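Local coordinates for protein oxidoreductase (Thermotoga maritima, PDB 1ZH8) that binds NADP in a Rossmann domain and, as a member of the GFO/IDH/MocA family, probably catalyses NADP-dependent interconversion of an alcohol and the corresponding carbonyl compound, at residues N95-L103 with T121-S129; R186-L196 with L227-S235. All coordinates share one frame; numbering follows the deposited sequence.

Contact 1: N95-L103 with T121-S129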
loop_
_atom_site.group_PDB
_atom_site.type_symbol
_atom_site.label_atom_id
_atom_site.label_comp_id
_atom_site.label_asym_id
_atom_site.label_seq_id
_atom_site.Cartn_x
_atom_site.Cartn_y
_atom_site.Cartn_z
ATOM N N ASN A 95 -12.298 0.888 -30.669
ATOM C CA ASN A 95 -13.292 -0.075 -30.167
ATOM C C ASN A 95 -14.723 0.369 -30.421
ATOM O O ASN A 95 -15.448 -0.301 -31.181
ATOM C CB ASN A 95 -13.089 -0.404 -28.680
ATOM C CG ASN A 95 -11.732 -1.060 -28.402
ATOM O OD1 ASN A 95 -10.946 -1.311 -29.323
ATOM N ND2 ASN A 95 -11.453 -1.338 -27.126
ATOM N N LEU A 96 -15.124 1.496 -29.820
ATOM C CA LEU A 96 -16.512 1.973 -29.951
ATOM C C LEU A 96 -17.000 2.023 -31.416
ATOM O O LEU A 96 -17.906 1.275 -31.775
ATOM C CB LEU A 96 -16.763 3.310 -29.214
ATOM C CG LEU A 96 -18.140 3.969 -29.471
ATOM C CD1 LEU A 96 -19.298 3.103 -29.002
ATOM C CD2 LEU A 96 -18.246 5.366 -28.858
ATOM N N PRO A 97 -16.401 2.882 -32.266
ATOM C CA PRO A 97 -16.979 2.954 -33.624
ATOM C C PRO A 97 -16.985 1.616 -34.365
ATOM O O PRO A 97 -17.924 1.353 -35.119
ATOM C CB PRO A 97 -16.099 3.992 -34.353
ATOM C CG PRO A 97 -14.864 4.107 -33.537
ATOM C CD PRO A 97 -15.262 3.814 -32.106
ATOM N N PHE A 98 -15.983 0.768 -34.127
ATOM C CA PHE A 98 -15.883 -0.509 -34.849
ATOM C C PHE A 98 -16.883 -1.555 -34.340
ATOM O O PHE A 98 -17.457 -2.313 -35.125
ATOM C CB PHE A 98 -14.450 -1.044 -34.829
ATOM C CG PHE A 98 -13.564 -0.465 -35.897
ATOM C CD1 PHE A 98 -13.669 0.878 -36.271
ATOM C CD2 PHE A 98 -12.611 -1.266 -36.535
ATOM C CE1 PHE A 98 -12.841 1.413 -37.280
ATOM C CE2 PHE A 98 -11.775 -0.752 -37.507
ATOM C CZ PHE A 98 -11.885 0.587 -37.894
ATOM N N ILE A 99 -17.109 -1.573 -33.031
ATOM C CA ILE A 99 -18.159 -2.412 -32.452
ATOM C C ILE A 99 -19.508 -2.015 -33.051
ATOM O O ILE A 99 -20.278 -2.878 -33.489
ATOM C CB ILE A 99 -18.166 -2.345 -30.902
ATOM C CG1 ILE A 99 -16.953 -3.106 -30.341
ATOM C CG2 ILE A 99 -19.509 -2.866 -30.327
ATOM C CD1 ILE A 99 -16.627 -2.800 -28.864
ATOM N N GLU A 100 -19.769 -0.714 -33.110
ATOM C CA GLU A 100 -21.028 -0.228 -33.667
ATOM C C GLU A 100 -21.190 -0.632 -35.123
ATOM O O GLU A 100 -22.294 -1.002 -35.544
ATOM C CB GLU A 100 -21.171 1.296 -33.543
ATOM C CG GLU A 100 -22.598 1.766 -33.843
ATOM C CD GLU A 100 -22.835 3.234 -33.560
ATOM O OE1 GLU A 100 -21.928 3.902 -33.016
ATOM O OE2 GLU A 100 -23.937 3.729 -33.887
ATOM N N LYS A 101 -20.108 -0.544 -35.899
ATOM C CA LYS A 101 -20.181 -0.943 -37.305
ATOM C C LYS A 101 -20.554 -2.434 -37.397
ATOM O O LYS A 101 -21.430 -2.806 -38.169
ATOM C CB LYS A 101 -18.873 -0.641 -38.048
ATOM C CG LYS A 101 -18.797 0.766 -38.612
ATOM C CD LYS A 101 -17.352 1.255 -38.767
ATOM C CE LYS A 101 -17.310 2.761 -39.066
ATOM N NZ LYS A 101 -15.963 3.379 -38.855
ATOM N N ALA A 102 -19.921 -3.271 -36.576
ATOM C CA ALA A 102 -20.193 -4.704 -36.602
ATOM C C ALA A 102 -21.661 -5.028 -36.263
ATOM O O ALA A 102 -22.310 -5.813 -36.955
ATOM C CB ALA A 102 -19.243 -5.429 -35.671
ATOM N N LEU A 103 -22.179 -4.421 -35.199
ATOM C CA LEU A 103 -23.546 -4.679 -34.777
ATOM C C LEU A 103 -24.543 -4.185 -35.806
ATOM O O LEU A 103 -25.573 -4.838 -36.023
ATOM C CB LEU A 103 -23.845 -4.070 -33.408
ATOM C CG LEU A 103 -22.955 -4.476 -32.221
ATOM C CD1 LEU A 103 -23.441 -3.747 -30.997
ATOM C CD2 LEU A 103 -22.900 -5.985 -31.962
ATOM N N THR A 121 -17.061 6.921 -22.755
ATOM C CA THR A 121 -17.062 6.266 -24.052
ATOM C C THR A 121 -17.394 4.793 -23.883
ATOM O O THR A 121 -18.112 4.212 -24.718
ATOM C CB THR A 121 -15.712 6.417 -24.780
ATOM O OG1 THR A 121 -15.252 7.759 -24.665
ATOM C CG2 THR A 121 -15.877 6.134 -26.238
ATOM N N GLY A 122 -16.866 4.199 -22.809
ATOM C CA GLY A 122 -17.172 2.812 -22.443
ATOM C C GLY A 122 -18.670 2.573 -22.315
ATOM O O GLY A 122 -19.180 1.559 -22.816
ATOM N N LYS A 123 -19.384 3.510 -21.675
ATOM C CA LYS A 123 -20.833 3.388 -21.479
ATOM C C LYS A 123 -21.569 3.267 -22.791
ATOM O O LYS A 123 -22.637 2.667 -22.832
ATOM C CB LYS A 123 -21.412 4.574 -20.740
ATOM C CG LYS A 123 -21.316 4.560 -19.243
ATOM C CD LYS A 123 -21.680 5.978 -18.758
ATOM C CE LYS A 123 -21.348 6.191 -17.297
ATOM N NZ LYS A 123 -21.851 7.521 -16.814
ATOM N N LYS A 124 -21.016 3.845 -23.858
ATOM C CA LYS A 124 -21.676 3.772 -25.174
ATOM C C LYS A 124 -21.518 2.369 -25.769
ATOM O O LYS A 124 -22.419 1.880 -26.452
ATOM C CB LYS A 124 -21.188 4.850 -26.144
ATOM C CG LYS A 124 -21.541 6.272 -25.727
ATOM C CD LYS A 124 -21.147 7.294 -26.819
ATOM C CE LYS A 124 -20.374 8.538 -26.274
ATOM N NZ LYS A 124 -21.251 9.705 -25.874
ATOM N N VAL A 125 -20.379 1.722 -25.492
ATOM C CA VAL A 125 -20.175 0.349 -25.904
ATOM C C VAL A 125 -21.205 -0.517 -25.180
ATOM O O VAL A 125 -21.875 -1.361 -25.786
ATOM C CB VAL A 125 -18.759 -0.137 -25.567
ATOM C CG1 VAL A 125 -18.655 -1.655 -25.749
ATOM C CG2 VAL A 125 -17.724 0.613 -26.397
ATOM N N VAL A 126 -21.364 -0.278 -23.886
ATOM C CA VAL A 126 -22.297 -1.057 -23.095
ATOM C C VAL A 126 -23.718 -0.942 -23.619
ATOM O O VAL A 126 -24.380 -1.957 -23.792
ATOM C CB VAL A 126 -22.252 -0.692 -21.598
ATOM C CG1 VAL A 126 -23.363 -1.412 -20.851
ATOM C CG2 VAL A 126 -20.869 -1.029 -21.012
ATOM N N GLU A 127 -24.187 0.274 -23.894
ATOM C CA GLU A 127 -25.567 0.418 -24.370
ATOM C C GLU A 127 -25.844 -0.179 -25.767
ATOM O O GLU A 127 -26.943 -0.687 -26.002
ATOM C CB GLU A 127 -26.144 1.834 -24.170
ATOM C CG GLU A 127 -25.432 2.984 -24.882
ATOM C CD GLU A 127 -26.354 4.210 -25.131
ATOM O OE1 GLU A 127 -27.571 4.002 -25.373
ATOM O OE2 GLU A 127 -25.854 5.370 -25.096
ATOM N N LEU A 128 -24.846 -0.159 -26.660
ATOM C CA LEU A 128 -24.948 -0.833 -27.967
ATOM C C LEU A 128 -25.019 -2.344 -27.782
ATOM O O LEU A 128 -25.766 -3.041 -28.475
ATOM C CB LEU A 128 -23.751 -0.517 -28.868
ATOM C CG LEU A 128 -23.526 0.894 -29.435
ATOM C CD1 LEU A 128 -22.111 0.970 -30.030
ATOM C CD2 LEU A 128 -24.584 1.316 -30.462
ATOM N N SER A 129 -24.209 -2.835 -26.851
ATOM C CA SER A 129 -24.226 -4.225 -26.448
ATOM C C SER A 129 -25.607 -4.659 -25.953
ATOM O O SER A 129 -26.151 -5.679 -26.415
ATOM C CB SER A 129 -23.216 -4.427 -25.334
ATOM O OG SER A 129 -23.353 -5.716 -24.800
#

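Contact 2: R186-L196 with L227-S235. With NA (sodium ion), chain C; NAP (NADP nicotinamide-adenine-dinucleotide phosphate), chain D.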
loop_
_atom_site.group_PDB
_atom_site.type_symbol
_atom_site.label_atom_id
_atom_site.label_comp_id
_atom_site.label_asym_id
_atom_site.label_seq_id
_atom_site.Cartn_x
_atom_site.Cartn_y
_atom_site.Cartn_z
ATOM N N ARG A 186 0.108 3.900 -28.082
ATOM C CA ARG A 186 0.622 3.896 -26.696
ATOM C C ARG A 186 1.610 5.050 -26.400
ATOM O O ARG A 186 1.702 5.512 -25.275
ATOM C CB ARG A 186 1.248 2.540 -26.327
ATOM C CG ARG A 186 0.237 1.361 -26.226
ATOM C CD ARG A 186 0.932 0.076 -25.735
ATOM N NE ARG A 186 0.043 -1.089 -25.655
ATOM C CZ ARG A 186 -0.100 -2.022 -26.603
ATOM N NH1 ARG A 186 0.590 -1.966 -27.750
ATOM N NH2 ARG A 186 -0.938 -3.029 -26.395
ATOM N N LYS A 187 2.332 5.514 -27.411
ATOM C CA LYS A 187 3.302 6.606 -27.238
ATOM C C LYS A 187 2.591 7.935 -26.999
ATOM O O LYS A 187 3.075 8.797 -26.245
ATOM C CB LYS A 187 4.203 6.754 -28.479
ATOM C CG LYS A 187 5.207 5.627 -28.709
ATOM C CD LYS A 187 5.973 5.833 -30.031
ATOM C CE LYS A 187 6.871 7.068 -29.954
ATOM N NZ LYS A 187 7.550 7.367 -31.232
ATOM N N LYS A 188 1.460 8.093 -27.689
ATOM C CA LYS A 188 0.622 9.274 -27.573
ATOM C C LYS A 188 -0.750 8.766 -27.196
ATOM O O LYS A 188 -1.618 8.684 -28.061
ATOM C CB LYS A 188 0.550 10.055 -28.900
ATOM C CG LYS A 188 1.871 10.641 -29.372
ATOM C CD LYS A 188 1.716 12.009 -30.070
ATOM C CE LYS A 188 0.900 11.935 -31.358
ATOM N NZ LYS A 188 0.707 13.290 -31.969
ATOM N N PRO A 189 -0.949 8.403 -25.916
ATOM C CA PRO A 189 -2.172 7.675 -25.554
ATOM C C PRO A 189 -3.442 8.524 -25.627
ATOM O O PRO A 189 -3.445 9.695 -25.259
ATOM C CB PRO A 189 -1.912 7.254 -24.104
ATOM C CG PRO A 189 -0.973 8.332 -23.557
ATOM C CD PRO A 189 -0.077 8.653 -24.744
ATOM N N LYS A 190 -4.522 7.930 -26.107
ATOM C CA LYS A 190 -5.830 8.579 -26.015
ATOM C C LYS A 190 -6.604 7.973 -24.853
ATOM O O LYS A 190 -7.581 8.553 -24.376
ATOM C CB LYS A 190 -6.594 8.491 -27.339
ATOM C CG LYS A 190 -5.955 9.354 -28.444
ATOM C CD LYS A 190 -6.644 9.247 -29.809
ATOM C CE LYS A 190 -5.965 10.175 -30.812
ATOM N NZ LYS A 190 -6.797 10.441 -32.015
ATOM N N HIS A 191 -6.140 6.818 -24.372
ATOM C CA HIS A 191 -6.777 6.170 -23.238
ATOM C C HIS A 191 -6.391 6.768 -21.863
ATOM O O HIS A 191 -5.258 7.210 -21.644
ATOM C CB HIS A 191 -6.582 4.659 -23.297
ATOM C CG HIS A 191 -5.165 4.221 -23.490
ATOM N ND1 HIS A 191 -4.471 4.431 -24.664
ATOM C CD2 HIS A 191 -4.330 3.530 -22.677
ATOM C CE1 HIS A 191 -3.263 3.905 -24.559
ATOM N NE2 HIS A 191 -3.150 3.356 -23.360
ATOM N N VAL A 192 -7.354 6.784 -20.945
ATOM C CA VAL A 192 -7.160 7.411 -19.638
ATOM C C VAL A 192 -5.957 6.777 -18.923
ATOM O O VAL A 192 -5.837 5.547 -18.819
ATOM C CB VAL A 192 -8.490 7.386 -18.775
ATOM C CG1 VAL A 192 -8.927 5.970 -18.434
ATOM C CG2 VAL A 192 -8.363 8.231 -17.519
ATOM N N GLY A 193 -5.030 7.626 -18.495
ATOM C CA GLY A 193 -3.899 7.155 -17.711
ATOM C C GLY A 193 -2.821 6.382 -18.448
ATOM O O GLY A 193 -1.930 5.815 -17.807
ATOM N N GLY A 194 -2.889 6.352 -19.781
ATOM C CA GLY A 194 -1.870 5.684 -20.586
ATOM C C GLY A 194 -1.725 4.223 -20.181
ATOM O O GLY A 194 -2.697 3.471 -20.225
ATOM N N PHE A 195 -0.523 3.823 -19.772
ATOM C CA PHE A 195 -0.281 2.429 -19.421
ATOM C C PHE A 195 -1.067 2.010 -18.206
ATOM O O PHE A 195 -1.271 0.820 -17.998
ATOM C CB PHE A 195 1.201 2.154 -19.185
ATOM C CG PHE A 195 1.945 1.855 -20.435
ATOM C CD1 PHE A 195 1.919 0.572 -20.986
ATOM C CD2 PHE A 195 2.661 2.855 -21.086
ATOM C CE1 PHE A 195 2.606 0.289 -22.164
ATOM C CE2 PHE A 195 3.356 2.583 -22.281
ATOM C CZ PHE A 195 3.327 1.298 -22.820
ATOM N N LEU A 196 -1.496 2.978 -17.399
ATOM C CA LEU A 196 -2.296 2.651 -16.240
ATOM C C LEU A 196 -3.616 1.969 -16.611
ATOM O O LEU A 196 -4.022 1.009 -15.930
ATOM C CB LEU A 196 -2.511 3.861 -15.336
ATOM C CG LEU A 196 -1.227 4.539 -14.822
ATOM C CD1 LEU A 196 -1.598 5.702 -13.887
ATOM C CD2 LEU A 196 -0.281 3.536 -14.142
ATOM N N LEU A 227 9.778 7.577 -21.556
ATOM C CA LEU A 227 9.736 6.549 -22.563
ATOM C C LEU A 227 8.319 6.033 -22.731
ATOM O O LEU A 227 7.936 5.587 -23.806
ATOM C CB LEU A 227 10.699 5.431 -22.184
ATOM C CG LEU A 227 10.754 4.188 -23.070
ATOM C CD1 LEU A 227 11.272 4.499 -24.504
ATOM C CD2 LEU A 227 11.611 3.138 -22.371
ATOM N N LEU A 228 7.533 6.106 -21.662
ATOM C CA LEU A 228 6.181 5.549 -21.672
ATOM C C LEU A 228 5.170 6.676 -21.759
ATOM O O LEU A 228 5.150 7.565 -20.900
ATOM C CB LEU A 228 5.919 4.684 -20.438
ATOM C CG LEU A 228 6.978 3.670 -19.993
ATOM C CD1 LEU A 228 6.488 2.891 -18.787
ATOM C CD2 LEU A 228 7.337 2.720 -21.095
ATOM N N GLY A 229 4.342 6.639 -22.802
ATOM C CA GLY A 229 3.402 7.711 -23.055
ATOM C C GLY A 229 2.376 7.752 -21.948
ATOM O O GLY A 229 1.745 6.726 -21.649
ATOM N N GLY A 230 2.231 8.931 -21.336
ATOM C CA GLY A 230 1.233 9.149 -20.296
ATOM C C GLY A 230 1.766 8.722 -18.942
ATOM O O GLY A 230 2.993 8.626 -18.736
HETATM N N MSE A 231 0.860 8.482 -17.994
HETATM C CA MSE A 231 1.264 8.098 -16.632
HETATM C C MSE A 231 1.740 6.638 -16.632
HETATM O O MSE A 231 1.390 5.860 -17.529
HETATM C CB MSE A 231 0.130 8.332 -15.620
HETATM C CG MSE A 231 -0.408 9.774 -15.549
HETATM SE SE MSE A 231 0.492 11.015 -14.298
HETATM C CE MSE A 231 -0.610 12.619 -14.609
ATOM N N ASP A 232 2.566 6.276 -15.658
ATOM C CA ASP A 232 3.193 4.960 -15.642
ATOM C C ASP A 232 3.451 4.443 -14.229
ATOM O O ASP A 232 3.983 3.358 -14.052
ATOM C CB ASP A 232 4.486 4.999 -16.467
ATOM C CG ASP A 232 5.422 6.119 -16.042
ATOM O OD1 ASP A 232 5.697 6.260 -14.836
ATOM O OD2 ASP A 232 5.907 6.858 -16.917
ATOM N N PHE A 233 3.068 5.236 -13.236
ATOM C CA PHE A 233 3.159 4.836 -11.849
ATOM C C PHE A 233 1.844 5.111 -11.137
ATOM O O PHE A 233 1.221 6.143 -11.338
ATOM C CB PHE A 233 4.314 5.542 -11.147
ATOM C CG PHE A 233 4.406 5.227 -9.678
ATOM C CD1 PHE A 233 3.697 5.980 -8.741
ATOM C CD2 PHE A 233 5.172 4.170 -9.233
ATOM C CE1 PHE A 233 3.764 5.692 -7.396
ATOM C CE2 PHE A 233 5.242 3.870 -7.874
ATOM C CZ PHE A 233 4.537 4.634 -6.957
ATOM N N LEU A 234 1.409 4.179 -10.305
ATOM C CA LEU A 234 0.164 4.361 -9.579
ATOM C C LEU A 234 0.289 3.694 -8.213
ATOM O O LEU A 234 0.777 2.571 -8.124
ATOM C CB LEU A 234 -0.988 3.764 -10.373
ATOM C CG LEU A 234 -2.339 3.770 -9.664
ATOM C CD1 LEU A 234 -2.748 5.228 -9.510
ATOM C CD2 LEU A 234 -3.392 3.004 -10.429
ATOM N N SER A 235 -0.101 4.396 -7.151
ATOM C CA SER A 235 -0.268 3.773 -5.830
ATOM C C SER A 235 -1.643 4.119 -5.265
ATOM O O SER A 235 -2.070 5.289 -5.305
ATOM C CB SER A 235 0.829 4.210 -4.871
ATOM O OG SER A 235 0.900 3.333 -3.764
HETATM NA NA NA C . 5.348 8.345 -18.936
HETATM P PA NAP D . -0.523 -2.904 -32.148
HETATM O O1A NAP D . 0.638 -3.810 -32.351
HETATM O O2A NAP D . -0.234 -1.496 -32.466
HETATM O O5B NAP D . -1.766 -3.491 -32.973
HETATM C C5B NAP D . -2.741 -2.625 -33.505
HETATM C C4B NAP D . -3.030 -3.065 -34.927
HETATM O O4B NAP D . -4.162 -2.372 -35.435
HETATM C C3B NAP D . -1.873 -2.747 -35.868
HETATM O O3B NAP D . -1.840 -3.807 -36.778
HETATM C C2B NAP D . -2.365 -1.472 -36.531
HETATM O O2B NAP D . -1.820 -0.949 -37.737
HETATM C C1B NAP D . -3.830 -1.813 -36.697
HETATM N N9A NAP D . -4.621 -0.617 -36.972
HETATM C C8A NAP D . -4.402 0.668 -36.527
HETATM N N7A NAP D . -5.390 1.453 -37.010
HETATM C C5A NAP D . -6.225 0.685 -37.757
HETATM C C6A NAP D . -7.380 0.958 -38.480
HETATM N N6A NAP D . -7.858 2.189 -38.547
HETATM N N1A NAP D . -8.036 -0.051 -39.134
HETATM C C2A NAP D . -7.537 -1.330 -39.089
HETATM N N3A NAP D . -6.393 -1.607 -38.385
HETATM C C4A NAP D . -5.753 -0.617 -37.731
HETATM O O3 NAP D . -0.972 -2.982 -30.616
HETATM P PN NAP D . -1.375 -4.342 -29.859
HETATM O O1N NAP D . -1.579 -5.518 -30.764
HETATM O O2N NAP D . -0.424 -4.334 -28.756
HETATM O O5D NAP D . -2.820 -4.025 -29.223
HETATM C C5D NAP D . -4.042 -4.120 -29.934
HETATM C C4D NAP D . -5.170 -4.390 -28.940
HETATM O O4D NAP D . -4.862 -5.572 -28.210
HETATM C C3D NAP D . -5.288 -3.259 -27.915
HETATM O O3D NAP D . -6.638 -2.965 -27.646
HETATM C C2D NAP D . -4.635 -3.797 -26.664
HETATM O O2D NAP D . -5.193 -3.259 -25.483
HETATM C C1D NAP D . -4.874 -5.292 -26.815
HETATM N N1N NAP D . -3.852 -6.056 -26.104
HETATM C C2N NAP D . -4.259 -6.920 -25.129
HETATM C C3N NAP D . -3.326 -7.671 -24.407
HETATM C C7N NAP D . -3.781 -8.783 -23.494
HETATM O O7N NAP D . -2.774 -9.463 -22.782
HETATM N N7N NAP D . -5.081 -9.114 -23.372
HETATM C C4N NAP D . -1.963 -7.531 -24.701
HETATM C C5N NAP D . -1.554 -6.653 -25.713
HETATM C C6N NAP D . -2.514 -5.914 -26.411
HETATM P P2B NAP D . -0.908 -1.597 -38.895
HETATM O O1X NAP D . -1.750 -2.321 -39.924
HETATM O O2X NAP D . 0.085 -2.583 -38.323
HETATM O O3X NAP D . -0.208 -0.408 -39.517
HETATM O O HOH W 1 0.336 4.799 -23.096
#

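Contact 1: N95-L103 with T121-S129
Residues 95-103 and 121-129 lie on two almost parallel helices of the Rossmann fold, their segment axes 9.5 Å apart at an angle of 12°. The helices are those of two successive beta-alpha-beta crossovers, from strand 85-88 to 108-112 and from 108-112 to 136-139. Leu96 and Val125 are the facing backbone positions, with a CA-CA distance of 5.7 Å, and the contact is made mainly by carbon-to-carbon packing, with the aliphatic parts of Glu100 and Lys124 at its margin. Leu96 acts as a knob in a hole formed by Thr121, Lys124, Val125 and Leu128. Its CG stands anti to the backbone N (chi1 172°), which swings the branched end toward the other helix: CD2 meets Thr121 CG2 at 3.6 Å, CD1 meets Leu128 CD1, and both methyls lie near Lys124 CB. An alanine here would be likely to leave the hole between Thr121 and Leu128 unfilled and to deprive the Leu128 methyl of one of its two neighbours from helix 95-104. The other neighbour is Glu100, whose CB lies 3.7 Å from Leu128 CD1; the leucine crosses the aliphatic part of the glutamate at about a right angle. Deeper in, Ile99 CD1 touches Val125 CG1 at 3.9 Å, and Ile99 also packs on Val109 and Cys111 of strand 108-112, so this layer joins both helices to the sheet. At the C-terminal end of the interface, Leu103 CD1 reaches the backbone of the neighbouring helix, 3.5 Å from Leu128 O.

Contact 2: R186-L196 with L227-S235
Between the NADP pocket and a sodium site, the turn-rich segment 186-196 of the GFO/IDH/MocA C-terminal domain packs against the metal-binding loop and strand start of 227-235. Gly229 CA lies against the end of helix 184-187, making CA-H...O contacts with the carbonyl oxygens of Arg186 and Lys187; Gly229 CA to Lys187 O is 3.4 Å. A water bridges the two backbones, donating to Arg186 O and to Gly229 O, the latter at 2.8 Å. A side chain on Gly229 would collide with both helix carbonyls, and one on Gly194 with Gly229 O, so the close backbone approach depends on these glycines. Phe195 CE2 touches Leu228 CB at 3.8 Å, the two side chains crossing at about a right angle. The two methyls of Leu196 meet different residues of the other segment: CD1 meets the CB of selenomethionine Met231 at 3.6 Å and CD2 meets Leu234 CB. The sodium ion is bound by Leu228 O, Gly230 O and Asp232 OD2, the carboxylate oxygen at 2.6 Å, with Asp223 and Ser225 completing the site. Asp232 OD1 accepts from Leu224 N, which helps fix the carboxylate. On the cofactor side, Arg186 NH1 and NH2 both donate bent hydrogen bonds to NAP O2N (N-H...O 142° and 143°), which lies in the guanidinium plane at its edge; NE is salt-bridged to Asp198. This double grip would probably offset negative charge on the cofactor's diphosphate, while sodium ties together carbonyls and carboxylates that could otherwise repel one another.

From the N terminus, the chain builds the first strands and helices of the Rossmann domain before contact 1 closes a short excursion through strand 108-112, bringing helix 119-131 beside helix 95-104. Strand 136-139 then completes the parallel sheet at one outer position. Contact 2 opens later and closes a longer loop, in which helix 195-211 and strand 214-222 lead to the sodium-binding loop and strand 233-240. The two contacts follow in series, neither nested nor crossed, with centres 23 Å apart and nearest atoms about 8 Å apart. Contact 1 joins helices beside the parallel sheet, whereas contact 2 sets the segment carrying Arg186 against the sodium loop and the start of strand 233-240, an inner strand of the mixed sheet.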